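Local coordinates for xylose isomerase-like TIM barrel domain-containing protein (Thermus thermophilus, PDB 3AYV) that is of uncertain function but binds zinc ions, may help protect against oxidative stress, and belongs to a family that includes phosphodiester-cleaving DNA repair enzymes, at residues 4-10 with 25-31; 61-65 with 111-115; 91-95 with 184-188; 96-101 with 137-141. All blocks are in the same frame, centred on the assembly; numbering follows the deposited sequence.

In the fold
Interaction 1 closes first from the N terminus. It pairs strands 3-8 and 25-29, which helix 12-22 connects, and is complete before the others open. Interaction 2 starts in the loop after strand 52-55. Interactions 3 and 4 open on strand 92-96 and the loop after it. Interaction 2 then closes on helix 112-118, so it crosses both. Interaction 4 closes next, in the loop after strand 132-136. Interaction 3 closes last, on strand 185-188, and so encloses interaction 4. Interaction 1 meets interaction 3 inside the barrel through Arg4-Asp91 and Glu27-His187. Interactions 2 and 4 touch around Arg111. A water bound to two zinc ions is common to interactions 3 and 4.

Interaction 1 (4-10 with 25-31); sequences RLAFPLS and GAEVYLD
Leu5 and Phe7, opposite Ala26 and Val28, hydrogen-bond to Gly25, Glu27 and Tyr29 in a parallel ladder between the first two strands of the TIM barrel. The two strands and the helix between them form a beta-alpha-beta unit. Leu5 donates its N to Gly25 O and accepts Glu27 N at its own O, both at 2.9 Å. Phe7 repeats the pattern with Glu27 O and Tyr29 N. Leu9 N continues the ladder past the strand end, 2.9 Å from Tyr29 O.

On the outer face, Phe7 has CG between its backbone N and carbonyl carbon (chi1 56°), which lays the ring across the second strand. Its CE1 meets Ala26 CB at 3.6 Å and its CZ meets Val28 CG2 at the same distance. On the inner face, Pro8 CB meets the Tyr29 ring edge in plane, 3.8 Å from CD2. Asp31 ties the ends together: OD1 takes Ser10 N at 3.0 Å and OD2 takes Ser10 OG at 2.9 Å, both from above the carboxylate plane. With an alanine here in place of the aspartate, Ser10 N and OG would probably lose these acceptors, and the serine hydroxyl would be free to turn.

Helix 12-22 covers the Phe7 ring with Ala12, Ala15 and Leu19. Strand 219-222 flanks the first strand through Leu222. Inside the barrel, Arg4 is salt-bridged to Asp2 and Asp91, and Glu27 bonds to Ser53.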
loop_
_atom_site.group_PDB
_atom_site.type_symbol
_atom_site.label_atom_id
_atom_site.label_comp_id
_atom_site.label_asym_id
_atom_site.label_seq_id
_atom_site.Cartn_x
_atom_site.Cartn_y
_atom_site.Cartn_z
ATOM N N ARG A 4 4.470 -10.943 -2.021
ATOM C CA ARG A 4 3.040 -11.061 -2.125
ATOM C C ARG A 4 2.608 -10.467 -3.457
ATOM O O ARG A 4 3.289 -9.582 -3.991
ATOM C CB ARG A 4 2.353 -10.297 -0.992
ATOM C CG ARG A 4 2.934 -10.593 0.378
ATOM C CD ARG A 4 1.985 -10.336 1.498
ATOM N NE ARG A 4 2.644 -10.614 2.785
ATOM C CZ ARG A 4 2.164 -10.233 3.965
ATOM N NH1 ARG A 4 1.024 -9.547 4.039
ATOM N NH2 ARG A 4 2.828 -10.520 5.075
ATOM N N LEU A 5 1.498 -10.966 -3.991
ATOM C CA LEU A 5 0.888 -10.386 -5.193
ATOM C C LEU A 5 -0.316 -9.503 -4.871
ATOM O O LEU A 5 -1.239 -9.932 -4.181
ATOM C CB LEU A 5 0.463 -11.491 -6.173
ATOM C CG LEU A 5 -0.134 -10.988 -7.488
ATOM C CD1 LEU A 5 0.891 -10.239 -8.337
ATOM C CD2 LEU A 5 -0.729 -12.165 -8.265
ATOM N N ALA A 6 -0.302 -8.279 -5.390
ATOM C CA ALA A 6 -1.467 -7.385 -5.331
ATOM C C ALA A 6 -2.501 -7.787 -6.367
ATOM O O ALA A 6 -2.161 -7.987 -7.518
ATOM C CB ALA A 6 -1.033 -5.921 -5.576
ATOM N N PHE A 7 -3.755 -7.889 -5.951
ATOM C CA PHE A 7 -4.882 -8.071 -6.876
ATOM C C PHE A 7 -6.142 -7.535 -6.210
ATOM O O PHE A 7 -6.261 -7.560 -4.985
ATOM C CB PHE A 7 -5.067 -9.567 -7.255
ATOM C CG PHE A 7 -5.251 -10.483 -6.065
ATOM C CD1 PHE A 7 -4.150 -11.012 -5.413
ATOM C CD2 PHE A 7 -6.522 -10.795 -5.598
ATOM C CE1 PHE A 7 -4.310 -11.842 -4.298
ATOM C CE2 PHE A 7 -6.707 -11.630 -4.476
ATOM C CZ PHE A 7 -5.595 -12.176 -3.842
ATOM N N PRO A 8 -7.092 -7.030 -7.006
ATOM C CA PRO A 8 -8.377 -6.662 -6.422
ATOM C C PRO A 8 -9.206 -7.892 -6.044
ATOM O O PRO A 8 -9.112 -8.941 -6.710
ATOM C CB PRO A 8 -9.062 -5.878 -7.540
ATOM C CG PRO A 8 -8.432 -6.394 -8.799
ATOM C CD PRO A 8 -7.010 -6.716 -8.445
ATOM N N LEU A 9 -10.016 -7.752 -5.000
ATOM C CA LEU A 9 -10.972 -8.779 -4.606
ATOM C C LEU A 9 -11.819 -9.205 -5.820
ATOM O O LEU A 9 -12.149 -10.396 -5.975
ATOM C CB LEU A 9 -11.851 -8.249 -3.476
ATOM C CG LEU A 9 -12.942 -9.180 -2.950
ATOM C CD1 LEU A 9 -12.295 -10.496 -2.450
ATOM C CD2 LEU A 9 -13.745 -8.464 -1.869
ATOM N N SER A 10 -12.112 -8.247 -6.703
ATOM C CA SER A 10 -12.917 -8.500 -7.899
ATOM C C SER A 10 -12.255 -9.469 -8.882
ATOM O O SER A 10 -12.928 -10.008 -9.762
ATOM C CB SER A 10 -13.277 -7.188 -8.611
ATOM O OG SER A 10 -12.114 -6.515 -9.057
ATOM N N GLY A 25 2.443 -14.752 -1.408
ATOM C CA GLY A 25 1.404 -14.282 -0.505
ATOM C C GLY A 25 0.434 -13.361 -1.259
ATOM O O GLY A 25 0.508 -13.219 -2.492
ATOM N N ALA A 26 -0.476 -12.725 -0.523
ATOM C CA ALA A 26 -1.510 -11.915 -1.157
ATOM C C ALA A 26 -1.606 -10.535 -0.518
ATOM O O ALA A 26 -1.478 -10.411 0.693
ATOM C CB ALA A 26 -2.858 -12.609 -1.049
ATOM N N GLU A 27 -1.838 -9.516 -1.346
ATOM C CA GLU A 27 -2.349 -8.243 -0.832
ATOM C C GLU A 27 -3.592 -7.895 -1.627
ATOM O O GLU A 27 -3.514 -7.553 -2.819
ATOM C CB GLU A 27 -1.304 -7.127 -0.913
ATOM C CG GLU A 27 -1.848 -5.838 -0.316
ATOM C CD GLU A 27 -0.780 -4.916 0.185
ATOM O OE1 GLU A 27 -0.558 -3.881 -0.461
ATOM O OE2 GLU A 27 -0.166 -5.221 1.226
ATOM N N VAL A 28 -4.739 -8.000 -0.973
ATOM C CA VAL A 28 -6.014 -7.902 -1.652
ATOM C C VAL A 28 -6.586 -6.498 -1.535
ATOM O O VAL A 28 -6.779 -5.986 -0.431
ATOM C CB VAL A 28 -7.055 -8.866 -1.046
ATOM C CG1 VAL A 28 -8.311 -8.870 -1.940
ATOM C CG2 VAL A 28 -6.476 -10.281 -0.923
ATOM N N TYR A 29 -6.872 -5.889 -2.679
ATOM C CA TYR A 29 -7.513 -4.585 -2.665
ATOM C C TYR A 29 -9.009 -4.750 -2.509
ATOM O O TYR A 29 -9.658 -5.514 -3.235
ATOM C CB TYR A 29 -7.151 -3.817 -3.935
ATOM C CG TYR A 29 -8.121 -2.696 -4.255
ATOM C CD1 TYR A 29 -8.071 -1.481 -3.566
ATOM C CD2 TYR A 29 -9.043 -2.832 -5.293
ATOM C CE1 TYR A 29 -8.951 -0.433 -3.878
ATOM C CE2 TYR A 29 -9.929 -1.795 -5.618
ATOM C CZ TYR A 29 -9.872 -0.598 -4.918
ATOM O OH TYR A 29 -10.746 0.424 -5.277
ATOM N N LEU A 30 -9.566 -4.026 -1.544
ATOM C CA LEU A 30 -10.962 -4.203 -1.183
ATOM C C LEU A 30 -11.849 -3.277 -2.031
ATOM O O LEU A 30 -12.173 -2.160 -1.601
ATOM C CB LEU A 30 -11.160 -3.988 0.331
ATOM C CG LEU A 30 -10.249 -4.829 1.241
ATOM C CD1 LEU A 30 -10.550 -4.555 2.730
ATOM C CD2 LEU A 30 -10.442 -6.316 0.965
ATOM N N ASP A 31 -12.223 -3.757 -3.227
ATOM C CA ASP A 31 -13.172 -3.049 -4.117
ATOM C C ASP A 31 -14.343 -2.507 -3.290
ATOM O O ASP A 31 -15.080 -3.271 -2.624
ATOM C CB ASP A 31 -13.744 -3.969 -5.231
ATOM C CG ASP A 31 -12.680 -4.608 -6.100
ATOM O OD1 ASP A 31 -11.917 -5.472 -5.605
ATOM O OD2 ASP A 31 -12.623 -4.270 -7.308
#

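Interaction 2 (61-65 with 111-115); sequences LDLLS and RALPL
Two torsions bring the Asp62 carboxylate to the edge of the Arg111 guanidinium. Asp62 holds CG opposite its backbone N (chi1 -178°), and the arginine chain bends at chi3 (54°). The contact joins the loop after strand 52-55 of the TIM barrel to the segment 111-115, which runs into helix 112-118. The loop makes an Asx turn and a type I beta turn from Asp62 to Ser65.

The salt bridge is end-on and two-pronged. Arg111 NH2 reaches Asp62 OD1 at 2.9 Å, and Arg111 NH1 reaches Asp62 OD2 at 3.0 Å. Both oxygens lie close to the guanidinium plane, but the carboxylate is turned 35° against it. OD2 is met on its syn side. OD1 has a second donor: Leu64 N, at 2.9 Å, closes the Asx turn from the opposite face of the carboxylate. The aspartate is thus gripped by three bonds, which fix its rotation.

Leu64 carries the apolar part. Its CD1 methyl sits over the centre of the guanidinium face, and also meets Leu115 CB at 4.0 Å. Its CD2 methyl rests on Pro114 CB at 4.0 Å. Arg111 is therefore held at its edge by a carboxylate and on one face by a leucine. Ile99 and Pro100 also touch the arginine, and Thr74 OG1 accepts the backbone N of Asp62. Leu64 CD1 lies 3.6 Å from Arg111 O.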
loop_
_atom_site.group_PDB
_atom_site.type_symbol
_atom_site.label_atom_id
_atom_site.label_comp_id
_atom_site.label_asym_id
_atom_site.label_seq_id
_atom_site.Cartn_x
_atom_site.Cartn_y
_atom_site.Cartn_z
ATOM N N LEU A 61 -11.127 9.216 -2.101
ATOM C CA LEU A 61 -11.296 9.385 -0.664
ATOM C C LEU A 61 -10.251 10.331 -0.079
ATOM O O LEU A 61 -9.122 10.393 -0.557
ATOM C CB LEU A 61 -11.184 8.025 0.052
ATOM C CG LEU A 61 -12.176 6.954 -0.447
ATOM C CD1 LEU A 61 -11.993 5.627 0.305
ATOM C CD2 LEU A 61 -13.630 7.397 -0.401
ATOM N N ASP A 62 -10.641 11.037 0.984
ATOM C CA ASP A 62 -9.743 11.903 1.727
ATOM C C ASP A 62 -10.407 12.274 3.053
ATOM O O ASP A 62 -11.482 12.910 3.066
ATOM C CB ASP A 62 -9.421 13.183 0.909
ATOM C CG ASP A 62 -8.462 14.090 1.622
ATOM O OD1 ASP A 62 -7.854 13.658 2.630
ATOM O OD2 ASP A 62 -8.302 15.255 1.185
ATOM N N LEU A 63 -9.770 11.882 4.161
ATOM C CA LEU A 63 -10.247 12.269 5.492
ATOM C C LEU A 63 -10.299 13.797 5.686
ATOM O O LEU A 63 -11.050 14.296 6.542
ATOM C CB LEU A 63 -9.384 11.628 6.598
ATOM C CG LEU A 63 -9.519 10.102 6.743
ATOM C CD1 LEU A 63 -8.484 9.607 7.772
ATOM C CD2 LEU A 63 -10.969 9.743 7.192
ATOM N N LEU A 64 -9.511 14.510 4.896
ATOM C CA LEU A 64 -9.396 15.955 5.027
ATOM C C LEU A 64 -10.052 16.667 3.839
ATOM O O LEU A 64 -9.781 17.858 3.609
ATOM C CB LEU A 64 -7.928 16.352 5.137
ATOM C CG LEU A 64 -7.112 15.748 6.284
ATOM C CD1 LEU A 64 -5.741 16.376 6.188
ATOM C CD2 LEU A 64 -7.776 16.036 7.672
ATOM N N SER A 65 -10.883 15.946 3.085
ATOM C CA SER A 65 -11.659 16.572 2.006
ATOM C C SER A 65 -12.435 17.827 2.496
ATOM O O SER A 65 -13.062 17.802 3.573
ATOM C CB SER A 65 -12.694 15.592 1.447
ATOM O OG SER A 65 -13.379 16.198 0.334
ATOM N N ARG A 111 -1.142 19.606 6.009
ATOM C CA ARG A 111 -2.106 18.537 6.190
ATOM C C ARG A 111 -1.648 17.521 7.225
ATOM O O ARG A 111 -2.478 16.704 7.650
ATOM C CB ARG A 111 -2.318 17.769 4.886
ATOM C CG ARG A 111 -3.185 18.450 3.839
ATOM C CD ARG A 111 -3.180 17.609 2.521
ATOM N NE ARG A 111 -3.571 16.211 2.750
ATOM C CZ ARG A 111 -4.797 15.738 2.530
ATOM N NH1 ARG A 111 -5.738 16.551 2.045
ATOM N NH2 ARG A 111 -5.096 14.451 2.776
ATOM N N ALA A 112 -0.361 17.519 7.592
ATOM C CA ALA A 112 0.189 16.357 8.359
ATOM C C ALA A 112 -0.485 16.114 9.719
ATOM O O ALA A 112 -0.910 14.983 10.034
ATOM C CB ALA A 112 1.698 16.483 8.536
ATOM N N LEU A 113 -0.540 17.137 10.564
ATOM C CA LEU A 113 -1.126 16.910 11.889
ATOM C C LEU A 113 -2.661 16.781 11.840
ATOM O O LEU A 113 -3.228 15.955 12.574
ATOM C CB LEU A 113 -0.645 17.944 12.933
ATOM C CG LEU A 113 0.704 17.577 13.609
ATOM C CD1 LEU A 113 0.639 16.236 14.373
ATOM C CD2 LEU A 113 1.886 17.596 12.638
ATOM N N PRO A 114 -3.341 17.564 10.961
ATOM C CA PRO A 114 -4.770 17.315 10.815
ATOM C C PRO A 114 -5.059 15.880 10.358
ATOM O O PRO A 114 -6.040 15.268 10.816
ATOM C CB PRO A 114 -5.189 18.344 9.744
ATOM C CG PRO A 114 -4.316 19.528 10.089
ATOM C CD PRO A 114 -2.971 18.869 10.371
ATOM N N LEU A 115 -4.221 15.341 9.475
ATOM C CA LEU A 115 -4.362 13.921 9.089
ATOM C C LEU A 115 -4.120 12.960 10.285
ATOM O O LEU A 115 -4.915 12.042 10.516
ATOM C CB LEU A 115 -3.460 13.552 7.909
ATOM C CG LEU A 115 -3.582 12.074 7.462
ATOM C CD1 LEU A 115 -4.989 11.857 6.869
ATOM C CD2 LEU A 115 -2.501 11.770 6.435
#

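Interaction 3 (91-95 with 184-188); sequences DRAVF and EHLHL. With ZN (zinc ion), chain F.
Arg92 and Glu184 make the polar part of a contact across the barrel interior. Strands 92-96 and 185-188 are not sheet neighbours; the axes of their short segments come no nearer than 10.4 Å and make an angle of 57°. The extended Arg92 chain spans the distance. Its NH1 donates to Glu184 O at 3.0 Å, though the placing of NH1 is less certain. Water 1 makes a second link: it accepts from Arg92 NH2 at 3.1 Å and donates to Glu184 O at 2.8 Å. The Glu184 carboxylate adds charge only. OE1 lies above one guanidinium face, toward its rim, 4.0 Å from Arg92 NH2, and is salt-bridged to Arg132.

The apolar part rests on Val94, whose two branches fork between two histidines. CG1 lies opposite the backbone N (chi1 179°) and meets His187 CE1 at 3.9 Å. CG2 packs against the His185 ring.

The metal bond is made by His187, with ND1 2.4 Å from a zinc ion. Two waters also bind this zinc, and Glu136, Asp162 and Glu223 complete its shell. The second ring nitrogen, NE2, is held by Glu27, a second-shell residue that helps fix the ring's rotation. Zinc ligands gathered at the C-terminal ends of the strands are characteristic of TIM barrels of the xylose isomerase-like superfamily, consistent with a metal-dependent active site here.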
loop_
_atom_site.group_PDB
_atom_site.type_symbol
_atom_site.label_atom_id
_atom_site.label_comp_id
_atom_site.label_asym_id
_atom_site.label_seq_id
_atom_site.Cartn_x
_atom_site.Cartn_y
_atom_site.Cartn_z
ATOM N N ASP A 91 -2.485 -9.389 8.154
ATOM C CA ASP A 91 -1.496 -8.893 9.108
ATOM C C ASP A 91 -1.383 -7.369 9.038
ATOM O O ASP A 91 -1.196 -6.711 10.065
ATOM C CB ASP A 91 -0.127 -9.599 8.992
ATOM C CG ASP A 91 0.557 -9.421 7.611
ATOM O OD1 ASP A 91 -0.019 -8.829 6.659
ATOM O OD2 ASP A 91 1.716 -9.883 7.493
ATOM N N ARG A 92 -1.568 -6.833 7.828
ATOM C CA ARG A 92 -1.371 -5.389 7.578
ATOM C C ARG A 92 -2.471 -4.851 6.671
ATOM O O ARG A 92 -3.070 -5.607 5.883
ATOM C CB ARG A 92 -0.017 -5.181 6.886
ATOM C CG ARG A 92 1.176 -5.542 7.746
ATOM C CD ARG A 92 2.410 -5.923 6.931
ATOM N NE ARG A 92 3.543 -6.085 7.846
ATOM C CZ ARG A 92 4.810 -5.795 7.565
ATOM N NH1 ARG A 92 5.149 -5.305 6.385
ATOM N NH2 ARG A 92 5.745 -5.987 8.496
ATOM N N ALA A 93 -2.732 -3.536 6.770
ATOM C CA ALA A 93 -3.707 -2.874 5.892
ATOM C C ALA A 93 -3.064 -1.587 5.437
ATOM O O ALA A 93 -2.561 -0.800 6.271
ATOM C CB ALA A 93 -5.042 -2.577 6.626
ATOM N N VAL A 94 -3.089 -1.357 4.130
ATOM C CA VAL A 94 -2.372 -0.214 3.546
ATOM C C VAL A 94 -3.401 0.806 3.082
ATOM O O VAL A 94 -4.458 0.430 2.554
ATOM C CB VAL A 94 -1.542 -0.663 2.316
ATOM C CG1 VAL A 94 -0.820 0.536 1.688
ATOM C CG2 VAL A 94 -0.507 -1.743 2.721
ATOM N N PHE A 95 -3.083 2.099 3.248
ATOM C CA PHE A 95 -4.013 3.151 2.835
ATOM C C PHE A 95 -3.200 4.363 2.362
ATOM O O PHE A 95 -1.982 4.471 2.629
ATOM C CB PHE A 95 -4.996 3.516 3.979
ATOM C CG PHE A 95 -4.362 4.345 5.064
ATOM C CD1 PHE A 95 -3.597 3.734 6.059
ATOM C CD2 PHE A 95 -4.515 5.736 5.088
ATOM C CE1 PHE A 95 -2.972 4.489 7.044
ATOM C CE2 PHE A 95 -3.896 6.515 6.084
ATOM C CZ PHE A 95 -3.124 5.884 7.067
ATOM N N GLU A 184 8.383 -0.479 6.375
ATOM C CA GLU A 184 8.365 -1.872 6.749
ATOM C C GLU A 184 7.723 -2.736 5.670
ATOM O O GLU A 184 7.712 -3.961 5.782
ATOM C CB GLU A 184 7.713 -2.067 8.130
ATOM C CG GLU A 184 6.221 -1.815 8.192
ATOM C CD GLU A 184 5.736 -1.571 9.607
ATOM O OE1 GLU A 184 4.906 -2.369 10.067
ATOM O OE2 GLU A 184 6.170 -0.580 10.238
ATOM N N HIS A 185 7.240 -2.082 4.602
ATOM C CA HIS A 185 6.381 -2.707 3.600
ATOM C C HIS A 185 6.738 -1.994 2.317
ATOM O O HIS A 185 6.845 -0.758 2.293
ATOM C CB HIS A 185 4.920 -2.417 3.950
ATOM C CG HIS A 185 3.950 -3.462 3.515
ATOM N ND1 HIS A 185 3.047 -3.256 2.493
ATOM C CD2 HIS A 185 3.696 -4.699 3.996
ATOM C CE1 HIS A 185 2.274 -4.321 2.367
ATOM N NE2 HIS A 185 2.664 -5.219 3.259
ATOM N N LEU A 186 6.979 -2.754 1.255
ATOM C CA LEU A 186 7.345 -2.129 -0.013
ATOM C C LEU A 186 6.396 -2.527 -1.105
ATOM O O LEU A 186 6.030 -3.705 -1.227
ATOM C CB LEU A 186 8.798 -2.437 -0.412
ATOM C CG LEU A 186 9.747 -1.591 0.443
ATOM C CD1 LEU A 186 10.271 -2.420 1.605
ATOM C CD2 LEU A 186 10.873 -0.926 -0.374
ATOM N N HIS A 187 5.957 -1.524 -1.862
ATOM C CA HIS A 187 5.158 -1.752 -3.055
ATOM C C HIS A 187 6.093 -1.680 -4.242
ATOM O O HIS A 187 6.699 -0.640 -4.502
ATOM C CB HIS A 187 4.050 -0.704 -3.156
ATOM C CG HIS A 187 2.824 -1.057 -2.377
ATOM N ND1 HIS A 187 1.669 -0.311 -2.439
ATOM C CD2 HIS A 187 2.556 -2.093 -1.545
ATOM C CE1 HIS A 187 0.754 -0.844 -1.646
ATOM N NE2 HIS A 187 1.261 -1.934 -1.102
ATOM N N LEU A 188 6.225 -2.803 -4.941
ATOM C CA LEU A 188 7.238 -2.944 -5.989
ATOM C C LEU A 188 6.650 -3.052 -7.376
ATOM O O LEU A 188 5.709 -3.808 -7.597
ATOM C CB LEU A 188 8.086 -4.182 -5.738
ATOM C CG LEU A 188 8.872 -4.211 -4.414
ATOM C CD1 LEU A 188 9.615 -5.553 -4.403
ATOM C CD2 LEU A 188 9.853 -3.068 -4.360
HETATM ZN ZN ZN F . 1.549 1.303 -4.238
HETATM O O HOH W 1 8.465 -6.355 6.988
HETATM O O HOH W 2 -0.855 0.526 -4.170
HETATM O O HOH W 3 0.507 1.346 -6.422
#

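Interaction 4 (96-101 with 137-141); sequences HSGIPH and NSHEP. With ZN (zinc ion), chain E.
Ser97, Ile99 and His101 run alongside Ser138, His139 and Glu140 in two loops without regular structure. Both follow barrel strands at the C-terminal mouth of the TIM barrel. The backbones come closest at His101 and His139, with CA atoms 5.2 Å apart. Ser97 makes an ST turn, its OG accepting Ile99 N at 3.2 Å. Gly98 within it has a positive phi (92°), where a side chain would jam against the preceding carbonyl O.

Glu140 curls back at chi2 (80°) and joins the loops. Its OE2 takes Ser97 OG at 2.6 Å on the anti side. Its OE1 takes Ser138 N at 2.9 Å through the syn lone pair. Water 4 also donates to OE2, while accepting from Ser97 N and Ser138 OG. A leucine in place of this glutamate, having no carboxylate, is likely to leave Ser97 OG and Ser138 N without their acceptor and the two loops without this tie. Ile99 CG2 crosses beside the carboxylate and meets His139 CB at 3.9 Å.

His96 binds a zinc ion through NE2 at 2.4 Å, with Ser138 CB over one ring face. His55, Glu136 and two waters complete that metal's shell. At the far end, the His101 and His139 rings meet rim to rim with planes at 84°. Their ND1 atoms share a hydrogen bond of 3.1 Å, and either could be the donor.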
loop_
_atom_site.group_PDB
_atom_site.type_symbol
_atom_site.label_atom_id
_atom_site.label_comp_id
_atom_site.label_asym_id
_atom_site.label_seq_id
_atom_site.Cartn_x
_atom_site.Cartn_y
_atom_site.Cartn_z
ATOM N N HIS A 96 -3.855 5.246 1.606
ATOM C CA HIS A 96 -3.213 6.473 1.116
ATOM C C HIS A 96 -3.578 7.656 2.000
ATOM O O HIS A 96 -4.596 7.608 2.690
ATOM C CB HIS A 96 -3.763 6.815 -0.284
ATOM C CG HIS A 96 -3.356 5.851 -1.348
ATOM N ND1 HIS A 96 -3.681 6.050 -2.675
ATOM C CD2 HIS A 96 -2.639 4.706 -1.305
ATOM C CE1 HIS A 96 -3.203 5.052 -3.399
ATOM N NE2 HIS A 96 -2.578 4.219 -2.592
ATOM N N SER A 97 -2.797 8.743 1.936
ATOM C CA SER A 97 -3.111 9.929 2.778
ATOM C C SER A 97 -4.358 10.715 2.346
ATOM O O SER A 97 -4.913 11.493 3.145
ATOM C CB SER A 97 -1.906 10.880 2.860
ATOM O OG SER A 97 -1.803 11.658 1.664
ATOM N N GLY A 98 -4.770 10.552 1.095
ATOM C CA GLY A 98 -5.910 11.312 0.586
ATOM C C GLY A 98 -5.490 12.627 -0.080
ATOM O O GLY A 98 -6.328 13.324 -0.673
ATOM N N ILE A 99 -4.201 12.951 -0.012
ATOM C CA ILE A 99 -3.719 14.239 -0.572
ATOM C C ILE A 99 -3.980 14.279 -2.105
ATOM O O ILE A 99 -3.728 13.288 -2.796
ATOM C CB ILE A 99 -2.247 14.505 -0.209
ATOM C CG1 ILE A 99 -1.906 15.993 -0.456
ATOM C CG2 ILE A 99 -1.271 13.569 -1.031
ATOM C CD1 ILE A 99 -0.422 16.369 -0.145
ATOM N N PRO A 100 -4.552 15.387 -2.612
ATOM C CA PRO A 100 -4.746 15.568 -4.071
ATOM C C PRO A 100 -3.404 15.667 -4.756
ATOM O O PRO A 100 -2.428 16.051 -4.136
ATOM C CB PRO A 100 -5.416 16.951 -4.183
ATOM C CG PRO A 100 -5.963 17.253 -2.836
ATOM C CD PRO A 100 -5.074 16.528 -1.830
ATOM N N HIS A 101 -3.358 15.366 -6.047
ATOM C CA HIS A 101 -2.139 15.564 -6.777
ATOM C C HIS A 101 -1.780 17.048 -6.880
ATOM O O HIS A 101 -2.670 17.886 -6.994
ATOM C CB HIS A 101 -2.302 15.044 -8.208
ATOM C CG HIS A 101 -1.082 15.272 -9.004
ATOM N ND1 HIS A 101 0.071 14.530 -8.810
ATOM C CD2 HIS A 101 -0.771 16.234 -9.901
ATOM C CE1 HIS A 101 1.025 15.007 -9.593
ATOM N NE2 HIS A 101 0.537 16.038 -10.265
ATOM N N ASN A 137 2.994 6.268 0.439
ATOM C CA ASN A 137 3.126 7.547 -0.277
ATOM C C ASN A 137 2.371 7.445 -1.609
ATOM O O ASN A 137 2.401 6.397 -2.272
ATOM C CB ASN A 137 4.598 7.922 -0.538
ATOM C CG ASN A 137 5.357 6.855 -1.341
ATOM O OD1 ASN A 137 5.515 5.725 -0.884
ATOM N ND2 ASN A 137 5.816 7.220 -2.557
ATOM N N SER A 138 1.739 8.552 -1.991
ATOM C CA SER A 138 1.014 8.660 -3.244
ATOM C C SER A 138 1.452 9.942 -3.961
ATOM O O SER A 138 2.439 9.913 -4.702
ATOM C CB SER A 138 -0.505 8.570 -3.004
ATOM O OG SER A 138 -0.958 9.556 -2.078
ATOM N N HIS A 139 0.821 11.071 -3.642
ATOM C CA HIS A 139 1.071 12.336 -4.308
ATOM C C HIS A 139 1.838 13.353 -3.481
ATOM O O HIS A 139 1.992 14.485 -3.932
ATOM C CB HIS A 139 -0.266 12.961 -4.801
ATOM C CG HIS A 139 -0.975 12.093 -5.787
ATOM N ND1 HIS A 139 -0.666 12.090 -7.129
ATOM C CD2 HIS A 139 -1.927 11.141 -5.614
ATOM C CE1 HIS A 139 -1.416 11.194 -7.749
ATOM N NE2 HIS A 139 -2.189 10.602 -6.849
ATOM N N GLU A 140 2.344 12.961 -2.297
ATOM C CA GLU A 140 3.078 13.920 -1.458
ATOM C C GLU A 140 4.338 14.332 -2.210
ATOM O O GLU A 140 5.006 13.483 -2.800
ATOM C CB GLU A 140 3.460 13.347 -0.073
ATOM C CG GLU A 140 2.258 12.954 0.816
ATOM C CD GLU A 140 1.667 11.602 0.446
ATOM O OE1 GLU A 140 2.192 10.906 -0.449
ATOM O OE2 GLU A 140 0.637 11.231 1.049
ATOM N N PRO A 141 4.630 15.635 -2.228
ATOM C CA PRO A 141 5.833 16.019 -2.986
ATOM C C PRO A 141 7.163 15.568 -2.349
ATOM O O PRO A 141 8.138 15.377 -3.081
ATOM C CB PRO A 141 5.713 17.547 -3.127
ATOM C CG PRO A 141 4.669 17.992 -2.133
ATOM C CD PRO A 141 3.757 16.781 -1.896
HETATM ZN ZN ZN E . -1.547 2.095 -2.952
HETATM O O HOH W 4 -0.399 8.878 0.383
HETATM O O HOH W 5 -3.629 10.276 -1.755
HETATM O O HOH W 6 0.239 16.619 -3.687
HETATM O O HOH W 2 -0.855 0.526 -4.170
HETATM O O HOH W 7 -2.527 2.436 -5.182
#